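Beta-galactosidase (PDB 3OG2) probably hydrolyses terminal non-reducing beta-D-galactose residues in beta-D-galactosides, as a glycoside hydrolase of family 35 with a TIM-barrel domain. Local coordinates at residues K163-N168 with A206-P211; F495-P500 with V540-L545; T720-R725 with S813-S818; H853-P858 with G993-K998. All coordinates share one frame; numbering follows the deposited sequence.

Overall arrangement
The four contacts follow one another along the chain, each closing before the next opens. Contact 1 ties two loops of the TIM-barrel domain, after helices 144-163 and 193-205. Contact 2 lies in domain 2, between strand 492-497 of an eight-stranded antiparallel sheet and the turn joining strands 538-542 and 545-551 of a five-stranded one. Contact 3 joins the loops at the ends of strands 713-720 and 803-811, where 713-720 pairs with 820-824, and contact 4 brings the C-terminal tail onto the segment 853-858. Contacts 2 and 3 lie about 95 Å apart, centre to centre, on opposite sides of the chain's centre; the contacts are separate, local ties, and no two of them touch.

Contact 1 of 4, residues K163-N168 with A206-P211; sequences KAQITN and AGIIVP
In the TIM-barrel domain, Gln165 of the helix-to-strand loop 163-168 reaches across to the backbone of a second such loop, 206-211, where its amide is gripped by three hydrogen bonds. Its CG lies anti to the carbonyl carbon (chi1 -74°) and the chain runs on extended, which carries the flat amide into the bend formed by Gly207 to Val210. OE1 takes two N-H groups: Ile209 N at 2.8 Å, in the plane of the side-chain carbonyl and on a lone pair, and Val210 N at 3.1 Å, tilted 28° from that plane. On the other branch NE2 donates to Gly207 O at 3.1 Å, and it also bonds to Ala162 O, so both ends of the amide are engaged and its rotation is fixed. Gly207 itself closes helix 193-205 in a Schellman motif, its positive phi calling for glycine. Beside the amide, Val210 CG1 lies 4.0 Å from Gln165 CG, while Ile209 CD1 packs against the Thr167 side chain, touching both OG1 and CG2. An alanine in place of Gln165 would probably leave the N-H groups of Ile209 and Val210 and the carbonyl of Gly207 without these partners, and open a gap beside Val210. Arg204 NH1, from the end of the helix, holds the carbonyls of Ile208 and Val210. Ile208 packs on Ile161 and Ala162 of helix 144-163 and on Tyr175, Ile166 touches Ile173, and backbone bonds link Ile166 to Val172 and Pro211 to Tyr175 of strand 172-177.

Contact 2 of 4, residues F495-P500 with V540-L545; sequences FAVKNP and VQLGSL
Val497 sets its two methyl groups against two leucines that flank a beta turn, each pair meeting tip to tip. CG2 of Val497 abuts Leu542 CD1 at 3.9 Å, and CG1 abuts Leu545 CD2 at the same distance, so the forked valine is matched by one leucine methyl on each prong. With CG1 anti to the backbone N (chi1 -175°), the fork presents both methyls to the turn. Leu542 offers a second surface further back along its side chain: the ring of Pro500 crosses it obliquely, CG lying 3.7 Å from Leu542 CB and CB 3.9 Å from the same atom. Leu542 thus fits between the proline ring, against its root, and the valine, against its tip. The turn is of type II', running from Leu542 to Leu545 and joining strands 538-542 and 545-551 as a beta hairpin. Its Gly543 has positive phi and faces Pro500 O, where a CB would clash with that oxygen. Gln541 NE2 donates a hydrogen bond to Gly543 O at 2.8 Å, within the hairpin. Phe462 touches Leu545 from strand 462-467, and Ile547 meets Leu542. Between the segments the chemistry is almost wholly apolar, as in the interior between two beta sheets; the polar link runs through one water, which donates to Pro500 O at 2.7 Å and accepts from Ser544 N, giving the carbonyl and the turn N-H a shared partner at the end of the hydrophobic patch.

Contact 3 of 4, residues T720-R725 with S813-S818; sequences TARTAR and SGANVS
Arg722 and Val817 run antiparallel alongside each other, the arginine chain laid over the valine so that its guanidinium comes to rest with one face above a methyl group. Val817 CG2 sits 4.3 Å from the plane, over the centre of the group, and the same methyl also lies 3.9 Å from Arg722 CG. The arginine chain bends at chi2 (-124°), which places CD, and at chi3 (-136°), which places NE. At the edge of the guanidinium, near its plane, Ala815 CB approaches NH1 to 3.3 Å. NH2 is close to Asn816 O, but the angle is poor for a hydrogen bond. The other valine branch, CG1, turns to the backbone and meets Thr720 O at 3.6 Å. Both segments are loops of an all-beta domain: 720-725 follows strand 713-720 and leads into 726-733, while the other, 813-818, lies between strands 803-811 and 820-824. Strands 713-720 and 820-824 are neighbours in one antiparallel sheet. Where that pairing gives way to loops, water takes over. One molecule accepts from Thr720 N at 2.9 Å and donates to Ser818 O at 2.8 Å; another accepts from Ser818 N and, weakly, from Arg722 NH2. Next to the first loop, Gln726 OE1 accepts from the backbone N of both Arg722 and Thr723, and Thr723 OG1 donates to Arg725 O at 2.7 Å from above the carbonyl plane. Val817, the buried member of the group, also touches Leu809 on strand 803-811.

Contact 4 of 4, residues H853-P858 with G993-K998; sequences HLPSPP and GPHFKK
Phe996 holds CG anti to its backbone N (chi1 169°), which directs the side chain toward Pro858, whose ring lies over one face of the phenyl, whereas His995 turns CG beside its own N (chi1 -69°) and sets the imidazole against Pro855. Each pair crosses at about a right angle in a CH-pi contact. Pro858 CD stands 3.5 Å from the Phe996 ring centroid, over the centre of the ring, while Pro858 CG meets Phe996 CZ. Pro855 CB lies over one face of the His995 ring, 3.9 Å from its centroid but offset toward the rim. Between the two CH-pi contacts, Phe996 N donates a nearly straight hydrogen bond (175°) to Pro855 O at 2.8 Å, and a water donates to both Ser856 O and Phe996 O. Leu854 CB packs against Phe996 CB at 4.0 Å. An alanine in place of Phe996 would probably open a gap beside Pro858 and leave that proline without its aromatic partner, though the backbone bond to Pro855 could remain. Trp955 of strand 953-962 touches Pro855, Ser856 and Pro857. Here a proline-rich loop, turned at Ser856, meets the extended C-terminal tail, two proline-aromatic CH-pi contacts joining that tail to the all-beta domain.

Contact 1 of 4, residues K163-N168 with A206-P211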
loop_
_atom_site.group_PDB
_atom_site.type_symbol
_atom_site.label_atom_id
_atom_site.label_comp_id
_atom_site.label_asym_id
_atom_site.label_seq_id
_atom_site.Cartn_x
_atom_site.Cartn_y
_atom_site.Cartn_z
ATOM N N LYS A 163 -9.365 7.369 -21.079
ATOM C CA LYS A 163 -9.302 6.315 -22.105
ATOM C C LYS A 163 -9.505 4.934 -21.485
ATOM O O LYS A 163 -9.986 4.041 -22.189
ATOM C CB LYS A 163 -7.934 6.449 -22.800
ATOM C CG LYS A 163 -7.770 7.754 -23.547
ATOM C CD LYS A 163 -6.469 7.929 -24.285
ATOM C CE LYS A 163 -6.470 9.162 -25.142
ATOM N NZ LYS A 163 -6.455 10.468 -24.429
ATOM N N ALA A 164 -9.184 4.814 -20.213
ATOM C CA ALA A 164 -9.272 3.519 -19.507
ATOM C C ALA A 164 -10.623 3.340 -18.839
ATOM O O ALA A 164 -10.830 2.381 -18.099
ATOM C CB ALA A 164 -8.154 3.425 -18.501
ATOM N N GLN A 165 -11.583 4.247 -19.019
ATOM C CA GLN A 165 -12.898 4.062 -18.411
ATOM C C GLN A 165 -13.639 2.870 -18.969
ATOM O O GLN A 165 -13.474 2.452 -20.119
ATOM C CB GLN A 165 -13.740 5.344 -18.680
ATOM C CG GLN A 165 -13.273 6.510 -17.787
ATOM C CD GLN A 165 -13.991 7.779 -18.182
ATOM O OE1 GLN A 165 -14.673 8.401 -17.345
ATOM N NE2 GLN A 165 -13.857 8.255 -19.416
ATOM N N ILE A 166 -14.498 2.322 -18.089
ATOM C CA ILE A 166 -15.356 1.209 -18.452
ATOM C C ILE A 166 -16.253 1.536 -19.661
ATOM O O ILE A 166 -16.630 0.654 -20.456
ATOM C CB ILE A 166 -16.155 0.759 -17.215
ATOM C CG1 ILE A 166 -16.889 -0.535 -17.446
ATOM C CG2 ILE A 166 -17.151 1.858 -16.769
ATOM C CD1 ILE A 166 -17.554 -1.137 -16.214
ATOM N N THR A 167 -16.561 2.830 -19.882
ATOM C CA THR A 167 -17.367 3.264 -21.036
ATOM C C THR A 167 -16.584 3.101 -22.321
ATOM O O THR A 167 -17.194 3.168 -23.387
ATOM C CB THR A 167 -17.763 4.738 -20.836
ATOM O OG1 THR A 167 -16.625 5.454 -20.423
ATOM C CG2 THR A 167 -18.799 4.865 -19.727
ATOM N N ASN A 168 -15.282 2.915 -22.263
ATOM C CA ASN A 168 -14.401 2.667 -23.403
ATOM C C ASN A 168 -13.823 1.250 -23.377
ATOM O O ASN A 168 -12.871 1.007 -24.085
ATOM C CB ASN A 168 -13.169 3.585 -23.409
ATOM C CG ASN A 168 -13.611 4.996 -23.550
ATOM O OD1 ASN A 168 -14.557 5.242 -24.333
ATOM N ND2 ASN A 168 -12.973 5.903 -22.850
ATOM N N ALA A 206 -11.470 16.837 -19.274
ATOM C CA ALA A 206 -10.528 15.855 -19.858
ATOM C C ALA A 206 -11.218 14.560 -20.258
ATOM O O ALA A 206 -10.523 13.637 -20.745
ATOM C CB ALA A 206 -9.414 15.542 -18.853
ATOM N N GLY A 207 -12.547 14.491 -20.111
ATOM C CA GLY A 207 -13.292 13.353 -20.574
ATOM C C GLY A 207 -13.762 12.359 -19.522
ATOM O O GLY A 207 -14.258 11.293 -19.893
ATOM N N ILE A 208 -13.579 12.681 -18.235
ATOM C CA ILE A 208 -14.032 11.762 -17.209
ATOM C C ILE A 208 -15.553 11.831 -17.158
ATOM O O ILE A 208 -16.075 12.934 -16.921
ATOM C CB ILE A 208 -13.411 12.117 -15.842
ATOM C CG1 ILE A 208 -11.891 12.014 -15.885
ATOM C CG2 ILE A 208 -14.013 11.288 -14.725
ATOM C CD1 ILE A 208 -11.343 10.596 -16.136
ATOM N N ILE A 209 -16.222 10.691 -17.414
ATOM C CA ILE A 209 -17.693 10.670 -17.398
ATOM C C ILE A 209 -18.200 9.667 -16.373
ATOM O O ILE A 209 -19.396 9.628 -16.135
ATOM C CB ILE A 209 -18.299 10.358 -18.781
ATOM C CG1 ILE A 209 -17.810 9.031 -19.355
ATOM C CG2 ILE A 209 -18.036 11.554 -19.725
ATOM C CD1 ILE A 209 -18.545 8.682 -20.672
ATOM N N VAL A 210 -17.322 8.841 -15.743
ATOM C CA VAL A 210 -17.755 7.968 -14.674
ATOM C C VAL A 210 -18.067 8.807 -13.453
ATOM O O VAL A 210 -17.775 10.018 -13.415
ATOM C CB VAL A 210 -16.688 6.888 -14.367
ATOM C CG1 VAL A 210 -16.569 5.947 -15.615
ATOM C CG2 VAL A 210 -15.347 7.474 -13.952
ATOM N N PRO A 211 -18.719 8.206 -12.454
ATOM C CA PRO A 211 -19.082 9.003 -11.279
ATOM C C PRO A 211 -17.835 9.470 -10.524
ATOM O O PRO A 211 -16.832 8.768 -10.432
ATOM C CB PRO A 211 -19.882 8.046 -10.416
ATOM C CG PRO A 211 -20.434 7.031 -11.435
ATOM C CD PRO A 211 -19.270 6.831 -12.373
#

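Contact 2 of 4, residues F495-P500 with V540-L545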
loop_
_atom_site.group_PDB
_atom_site.type_symbol
_atom_site.label_atom_id
_atom_site.label_comp_id
_atom_site.label_asym_id
_atom_site.label_seq_id
_atom_site.Cartn_x
_atom_site.Cartn_y
_atom_site.Cartn_z
ATOM N N PHE A 495 -27.459 -24.466 11.919
ATOM C CA PHE A 495 -28.119 -23.848 10.777
ATOM C C PHE A 495 -29.330 -24.712 10.424
ATOM O O PHE A 495 -29.414 -25.882 10.798
ATOM C CB PHE A 495 -27.215 -23.623 9.573
ATOM C CG PHE A 495 -26.586 -24.863 9.002
ATOM C CD1 PHE A 495 -25.485 -25.460 9.646
ATOM C CD2 PHE A 495 -27.081 -25.365 7.819
ATOM C CE1 PHE A 495 -24.886 -26.580 9.065
ATOM C CE2 PHE A 495 -26.509 -26.481 7.251
ATOM C CZ PHE A 495 -25.405 -27.069 7.876
ATOM N N ALA A 496 -30.238 -24.104 9.691
ATOM C CA ALA A 496 -31.438 -24.844 9.338
ATOM C C ALA A 496 -31.732 -24.547 7.862
ATOM O O ALA A 496 -31.617 -23.411 7.422
ATOM C CB ALA A 496 -32.610 -24.435 10.197
ATOM N N VAL A 497 -32.116 -25.577 7.141
ATOM C CA VAL A 497 -32.366 -25.493 5.715
ATOM C C VAL A 497 -33.835 -25.770 5.457
ATOM O O VAL A 497 -34.350 -26.821 5.871
ATOM C CB VAL A 497 -31.491 -26.474 4.904
ATOM C CG1 VAL A 497 -31.705 -26.266 3.412
ATOM C CG2 VAL A 497 -30.007 -26.275 5.264
ATOM N N LYS A 498 -34.525 -24.823 4.794
ATOM C CA LYS A 498 -35.929 -25.106 4.435
ATOM C C LYS A 498 -35.996 -26.347 3.528
ATOM O O LYS A 498 -34.985 -26.531 2.826
ATOM C CB LYS A 498 -36.571 -23.908 3.733
ATOM C CG LYS A 498 -36.515 -22.636 4.600
ATOM C CD LYS A 498 -37.413 -21.612 3.854
ATOM C CE LYS A 498 -37.323 -20.245 4.493
ATOM N NZ LYS A 498 -37.737 -19.152 3.547
ATOM N N ASN A 499 -37.081 -27.099 3.592
ATOM C CA ASN A 499 -37.188 -28.394 2.884
ATOM C C ASN A 499 -36.357 -28.502 1.610
ATOM O O ASN A 499 -36.660 -27.899 0.588
ATOM C CB ASN A 499 -38.659 -28.619 2.517
ATOM C CG ASN A 499 -38.836 -29.920 1.780
ATOM O OD1 ASN A 499 -37.954 -30.751 1.543
ATOM N ND2 ASN A 499 -40.112 -30.084 1.424
ATOM N N PRO A 500 -35.235 -29.196 1.744
ATOM C CA PRO A 500 -34.306 -29.302 0.613
ATOM C C PRO A 500 -34.544 -30.496 -0.294
ATOM O O PRO A 500 -33.718 -30.805 -1.185
ATOM C CB PRO A 500 -32.961 -29.473 1.360
ATOM C CG PRO A 500 -33.307 -30.305 2.565
ATOM C CD PRO A 500 -34.695 -29.820 2.965
ATOM N N VAL A 540 -22.369 -32.851 4.882
ATOM C CA VAL A 540 -23.699 -33.429 4.823
ATOM C C VAL A 540 -24.341 -33.085 3.477
ATOM O O VAL A 540 -24.210 -31.960 2.981
ATOM C CB VAL A 540 -24.603 -32.918 5.979
ATOM C CG1 VAL A 540 -26.041 -33.443 5.817
ATOM C CG2 VAL A 540 -24.003 -33.312 7.318
ATOM N N GLN A 541 -25.025 -34.063 2.903
ATOM C CA GLN A 541 -25.775 -33.873 1.670
ATOM C C GLN A 541 -27.279 -33.890 1.971
ATOM O O GLN A 541 -27.778 -34.814 2.627
ATOM C CB GLN A 541 -25.454 -34.987 0.678
ATOM C CG GLN A 541 -26.290 -34.784 -0.590
ATOM C CD GLN A 541 -25.924 -35.779 -1.660
ATOM O OE1 GLN A 541 -25.144 -36.681 -1.355
ATOM N NE2 GLN A 541 -26.471 -35.634 -2.870
ATOM N N LEU A 542 -27.983 -32.855 1.540
ATOM C CA LEU A 542 -29.427 -32.729 1.651
ATOM C C LEU A 542 -30.015 -32.593 0.258
ATOM O O LEU A 542 -30.021 -31.521 -0.347
ATOM C CB LEU A 542 -29.831 -31.537 2.514
ATOM C CG LEU A 542 -29.175 -31.350 3.882
ATOM C CD1 LEU A 542 -29.638 -30.045 4.512
ATOM C CD2 LEU A 542 -29.471 -32.535 4.784
ATOM N N GLY A 543 -30.540 -33.651 -0.318
ATOM C CA GLY A 543 -30.957 -33.546 -1.713
ATOM C C GLY A 543 -29.722 -33.271 -2.552
ATOM O O GLY A 543 -28.713 -33.968 -2.488
ATOM N N SER A 544 -29.802 -32.202 -3.363
ATOM C CA SER A 544 -28.679 -31.813 -4.191
ATOM C C SER A 544 -27.841 -30.696 -3.553
ATOM O O SER A 544 -26.919 -30.205 -4.212
ATOM C CB SER A 544 -29.107 -31.385 -5.599
ATOM O OG SER A 544 -29.871 -30.200 -5.590
ATOM N N LEU A 545 -28.119 -30.351 -2.320
ATOM C CA LEU A 545 -27.305 -29.383 -1.555
ATOM C C LEU A 545 -26.251 -30.130 -0.746
ATOM O O LEU A 545 -26.558 -31.075 -0.036
ATOM C CB LEU A 545 -28.243 -28.602 -0.623
ATOM C CG LEU A 545 -27.518 -27.601 0.311
ATOM C CD1 LEU A 545 -26.811 -26.507 -0.473
ATOM C CD2 LEU A 545 -28.462 -27.021 1.330
HETATM O O HOH W 1 -32.618 -31.243 -3.596
#

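Contact 3 of 4, residues T720-R725 with S813-S818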
loop_
_atom_site.group_PDB
_atom_site.type_symbol
_atom_site.label_atom_id
_atom_site.label_comp_id
_atom_site.label_asym_id
_atom_site.label_seq_id
_atom_site.Cartn_x
_atom_site.Cartn_y
_atom_site.Cartn_z
ATOM N N THR A 720 36.184 35.577 3.042
ATOM C CA THR A 720 37.575 35.970 3.342
ATOM C C THR A 720 37.723 36.153 4.815
ATOM O O THR A 720 36.942 36.861 5.433
ATOM C CB THR A 720 37.831 37.302 2.591
ATOM O OG1 THR A 720 37.671 37.051 1.184
ATOM C CG2 THR A 720 39.256 37.738 2.934
ATOM N N ALA A 721 38.695 35.473 5.424
ATOM C CA ALA A 721 38.824 35.586 6.866
ATOM C C ALA A 721 39.161 37.004 7.266
ATOM O O ALA A 721 40.105 37.603 6.714
ATOM C CB ALA A 721 39.869 34.597 7.398
ATOM N N ARG A 722 38.449 37.512 8.275
ATOM C CA ARG A 722 38.737 38.823 8.851
ATOM C C ARG A 722 39.544 38.730 10.118
ATOM O O ARG A 722 40.379 39.602 10.385
ATOM C CB ARG A 722 37.430 39.583 9.121
ATOM C CG ARG A 722 36.841 39.916 7.729
ATOM C CD ARG A 722 36.636 41.427 7.647
ATOM N NE ARG A 722 35.305 41.650 7.049
ATOM C CZ ARG A 722 34.347 42.175 7.804
ATOM N NH1 ARG A 722 34.669 42.472 9.058
ATOM N NH2 ARG A 722 33.141 42.392 7.325
ATOM N N THR A 723 39.303 37.710 10.920
ATOM C CA THR A 723 40.091 37.420 12.120
ATOM C C THR A 723 40.473 35.932 12.152
ATOM O O THR A 723 39.924 35.140 11.409
ATOM C CB THR A 723 39.329 37.800 13.393
ATOM O OG1 THR A 723 38.044 37.148 13.423
ATOM C CG2 THR A 723 39.043 39.305 13.406
ATOM N N ALA A 724 41.452 35.621 12.986
ATOM C CA ALA A 724 41.923 34.244 13.012
ATOM C C ALA A 724 40.870 33.286 13.553
ATOM O O ALA A 724 40.876 32.116 13.210
ATOM C CB ALA A 724 43.190 34.196 13.842
ATOM N N ARG A 725 39.985 33.783 14.412
ATOM C CA ARG A 725 38.891 32.954 14.874
ATOM C C ARG A 725 37.581 33.615 14.486
ATOM O O ARG A 725 37.437 34.833 14.707
ATOM C CB ARG A 725 38.959 32.811 16.410
ATOM C CG ARG A 725 37.856 31.905 16.937
ATOM C CD ARG A 725 38.061 31.589 18.415
ATOM N NE ARG A 725 39.139 30.588 18.604
ATOM C CZ ARG A 725 39.484 30.114 19.791
ATOM N NH1 ARG A 725 38.869 30.548 20.891
ATOM N NH2 ARG A 725 40.471 29.194 19.841
ATOM N N SER A 813 35.664 40.187 16.637
ATOM C CA SER A 813 35.278 41.491 17.170
ATOM C C SER A 813 33.782 41.726 16.988
ATOM O O SER A 813 33.214 42.766 17.323
ATOM C CB SER A 813 36.073 42.595 16.458
ATOM O OG SER A 813 35.510 42.769 15.151
ATOM N N GLY A 814 33.107 40.733 16.427
ATOM C CA GLY A 814 31.676 40.839 16.210
ATOM C C GLY A 814 31.301 41.312 14.829
ATOM O O GLY A 814 30.103 41.405 14.516
ATOM N N ALA A 815 32.244 41.609 13.952
ATOM C CA ALA A 815 31.827 42.115 12.643
ATOM C C ALA A 815 31.171 41.016 11.833
ATOM O O ALA A 815 31.564 39.853 11.907
ATOM C CB ALA A 815 33.037 42.654 11.907
ATOM N N ASN A 816 30.198 41.368 10.994
ATOM C CA ASN A 816 29.661 40.348 10.107
ATOM C C ASN A 816 30.569 40.073 8.910
ATOM O O ASN A 816 31.173 41.011 8.365
ATOM C CB ASN A 816 28.310 40.843 9.543
ATOM C CG ASN A 816 27.315 40.847 10.710
ATOM O OD1 ASN A 816 26.778 41.928 10.995
ATOM N ND2 ASN A 816 27.105 39.723 11.368
ATOM N N VAL A 817 30.718 38.834 8.507
ATOM C CA VAL A 817 31.578 38.428 7.411
ATOM C C VAL A 817 30.670 37.851 6.342
ATOM O O VAL A 817 29.878 36.955 6.659
ATOM C CB VAL A 817 32.699 37.453 7.893
ATOM C CG1 VAL A 817 33.537 37.050 6.686
ATOM C CG2 VAL A 817 33.571 38.117 8.938
ATOM N N SER A 818 30.747 38.409 5.134
ATOM C CA SER A 818 29.879 37.984 4.043
ATOM C C SER A 818 30.311 36.634 3.492
ATOM O O SER A 818 31.487 36.312 3.418
ATOM C CB SER A 818 29.996 39.032 2.910
ATOM O OG SER A 818 29.228 40.144 3.346
HETATM O O HOH W 2 33.978 37.455 3.040
HETATM O O HOH W 3 33.169 40.317 4.666
#

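Contact 4 of 4, residues H853-P858 with G993-K998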
loop_
_atom_site.group_PDB
_atom_site.type_symbol
_atom_site.label_atom_id
_atom_site.label_comp_id
_atom_site.label_asym_id
_atom_site.label_seq_id
_atom_site.Cartn_x
_atom_site.Cartn_y
_atom_site.Cartn_z
ATOM N N HIS A 853 26.199 5.515 -9.832
ATOM C CA HIS A 853 25.258 4.540 -9.337
ATOM C C HIS A 853 24.615 3.700 -10.424
ATOM O O HIS A 853 23.837 2.778 -10.091
ATOM C CB HIS A 853 24.141 5.259 -8.544
ATOM C CG HIS A 853 23.403 6.249 -9.381
ATOM N ND1 HIS A 853 22.090 6.170 -9.803
ATOM C CD2 HIS A 853 23.920 7.410 -9.839
ATOM C CE1 HIS A 853 21.841 7.289 -10.518
ATOM N NE2 HIS A 853 22.955 8.014 -10.542
ATOM N N LEU A 854 24.858 4.001 -11.679
ATOM C CA LEU A 854 24.189 3.290 -12.751
ATOM C C LEU A 854 24.886 1.987 -13.103
ATOM O O LEU A 854 26.061 1.823 -12.756
ATOM C CB LEU A 854 24.076 4.193 -14.004
ATOM C CG LEU A 854 23.259 5.474 -13.770
ATOM C CD1 LEU A 854 23.441 6.406 -14.968
ATOM C CD2 LEU A 854 21.814 5.142 -13.536
ATOM N N PRO A 855 24.179 1.053 -13.732
ATOM C CA PRO A 855 24.818 -0.238 -14.058
ATOM C C PRO A 855 26.056 -0.034 -14.915
ATOM O O PRO A 855 26.154 0.864 -15.765
ATOM C CB PRO A 855 23.747 -0.966 -14.846
ATOM C CG PRO A 855 22.466 -0.386 -14.327
ATOM C CD PRO A 855 22.739 1.068 -14.030
ATOM N N SER A 856 27.031 -0.921 -14.721
ATOM C CA SER A 856 28.288 -0.895 -15.490
ATOM C C SER A 856 29.029 0.441 -15.364
ATOM O O SER A 856 29.339 1.163 -16.320
ATOM C CB SER A 856 28.012 -1.179 -16.973
ATOM O OG SER A 856 27.457 -2.446 -17.153
ATOM N N PRO A 857 29.349 0.834 -14.142
ATOM C CA PRO A 857 29.993 2.136 -13.921
ATOM C C PRO A 857 31.439 2.105 -14.409
ATOM O O PRO A 857 31.970 0.993 -14.626
ATOM C CB PRO A 857 29.980 2.255 -12.389
ATOM C CG PRO A 857 30.067 0.808 -11.936
ATOM C CD PRO A 857 29.165 0.058 -12.888
ATOM N N PRO A 858 32.041 3.285 -14.553
ATOM C CA PRO A 858 33.423 3.344 -15.090
ATOM C C PRO A 858 34.436 2.951 -14.031
ATOM O O PRO A 858 34.848 3.789 -13.218
ATOM C CB PRO A 858 33.563 4.820 -15.485
ATOM C CG PRO A 858 32.635 5.567 -14.535
ATOM C CD PRO A 858 31.489 4.629 -14.219
ATOM N N GLY A 993 16.702 -0.630 -17.087
ATOM C CA GLY A 993 17.206 0.696 -16.761
ATOM C C GLY A 993 18.491 0.987 -17.533
ATOM O O GLY A 993 19.357 0.110 -17.686
ATOM N N PRO A 994 18.685 2.179 -18.100
ATOM C CA PRO A 994 19.931 2.507 -18.789
ATOM C C PRO A 994 21.175 2.342 -17.938
ATOM O O PRO A 994 21.192 2.607 -16.745
ATOM C CB PRO A 994 19.727 3.995 -19.108
ATOM C CG PRO A 994 18.257 3.993 -19.409
ATOM C CD PRO A 994 17.682 3.259 -18.212
ATOM N N HIS A 995 22.233 1.882 -18.629
ATOM C CA HIS A 995 23.518 1.756 -17.969
ATOM C C HIS A 995 24.252 3.084 -17.927
ATOM O O HIS A 995 23.850 4.064 -18.587
ATOM C CB HIS A 995 24.353 0.773 -18.781
ATOM C CG HIS A 995 23.836 -0.626 -18.705
ATOM N ND1 HIS A 995 22.596 -1.122 -18.418
ATOM C CD2 HIS A 995 24.612 -1.734 -18.895
ATOM C CE1 HIS A 995 22.585 -2.438 -18.444
ATOM N NE2 HIS A 995 23.818 -2.831 -18.737
ATOM N N PHE A 996 25.351 3.106 -17.152
ATOM C CA PHE A 996 26.169 4.306 -17.111
ATOM C C PHE A 996 26.583 4.756 -18.504
ATOM O O PHE A 996 27.027 3.941 -19.302
ATOM C CB PHE A 996 27.400 4.027 -16.240
ATOM C CG PHE A 996 28.439 5.150 -16.360
ATOM C CD1 PHE A 996 28.304 6.296 -15.608
ATOM C CD2 PHE A 996 29.533 5.045 -17.202
ATOM C CE1 PHE A 996 29.201 7.341 -15.702
ATOM C CE2 PHE A 996 30.405 6.093 -17.330
ATOM C CZ PHE A 996 30.277 7.254 -16.573
ATOM N N LYS A 997 26.555 6.050 -18.735
ATOM C CA LYS A 997 27.131 6.737 -19.877
ATOM C C LYS A 997 27.686 8.032 -19.314
ATOM O O LYS A 997 27.040 8.710 -18.530
ATOM C CB LYS A 997 26.095 7.065 -20.943
ATOM C CG LYS A 997 25.797 5.993 -21.969
ATOM C CD LYS A 997 24.451 6.290 -22.621
ATOM C CE LYS A 997 24.454 7.667 -23.275
ATOM N NZ LYS A 997 24.440 7.554 -24.772
ATOM N N LYS A 998 28.887 8.398 -19.717
ATOM C CA LYS A 998 29.500 9.618 -19.258
ATOM C C LYS A 998 28.581 10.814 -19.494
ATOM O O LYS A 998 28.042 11.020 -20.591
ATOM C CB LYS A 998 30.806 9.758 -20.030
ATOM C CG LYS A 998 31.402 11.114 -19.758
ATOM C CD LYS A 998 32.248 11.048 -18.513
ATOM C CE LYS A 998 33.162 12.281 -18.579
ATOM N NZ LYS A 998 33.672 12.570 -17.218
HETATM O O HOH W 4 28.007 1.531 -18.910
#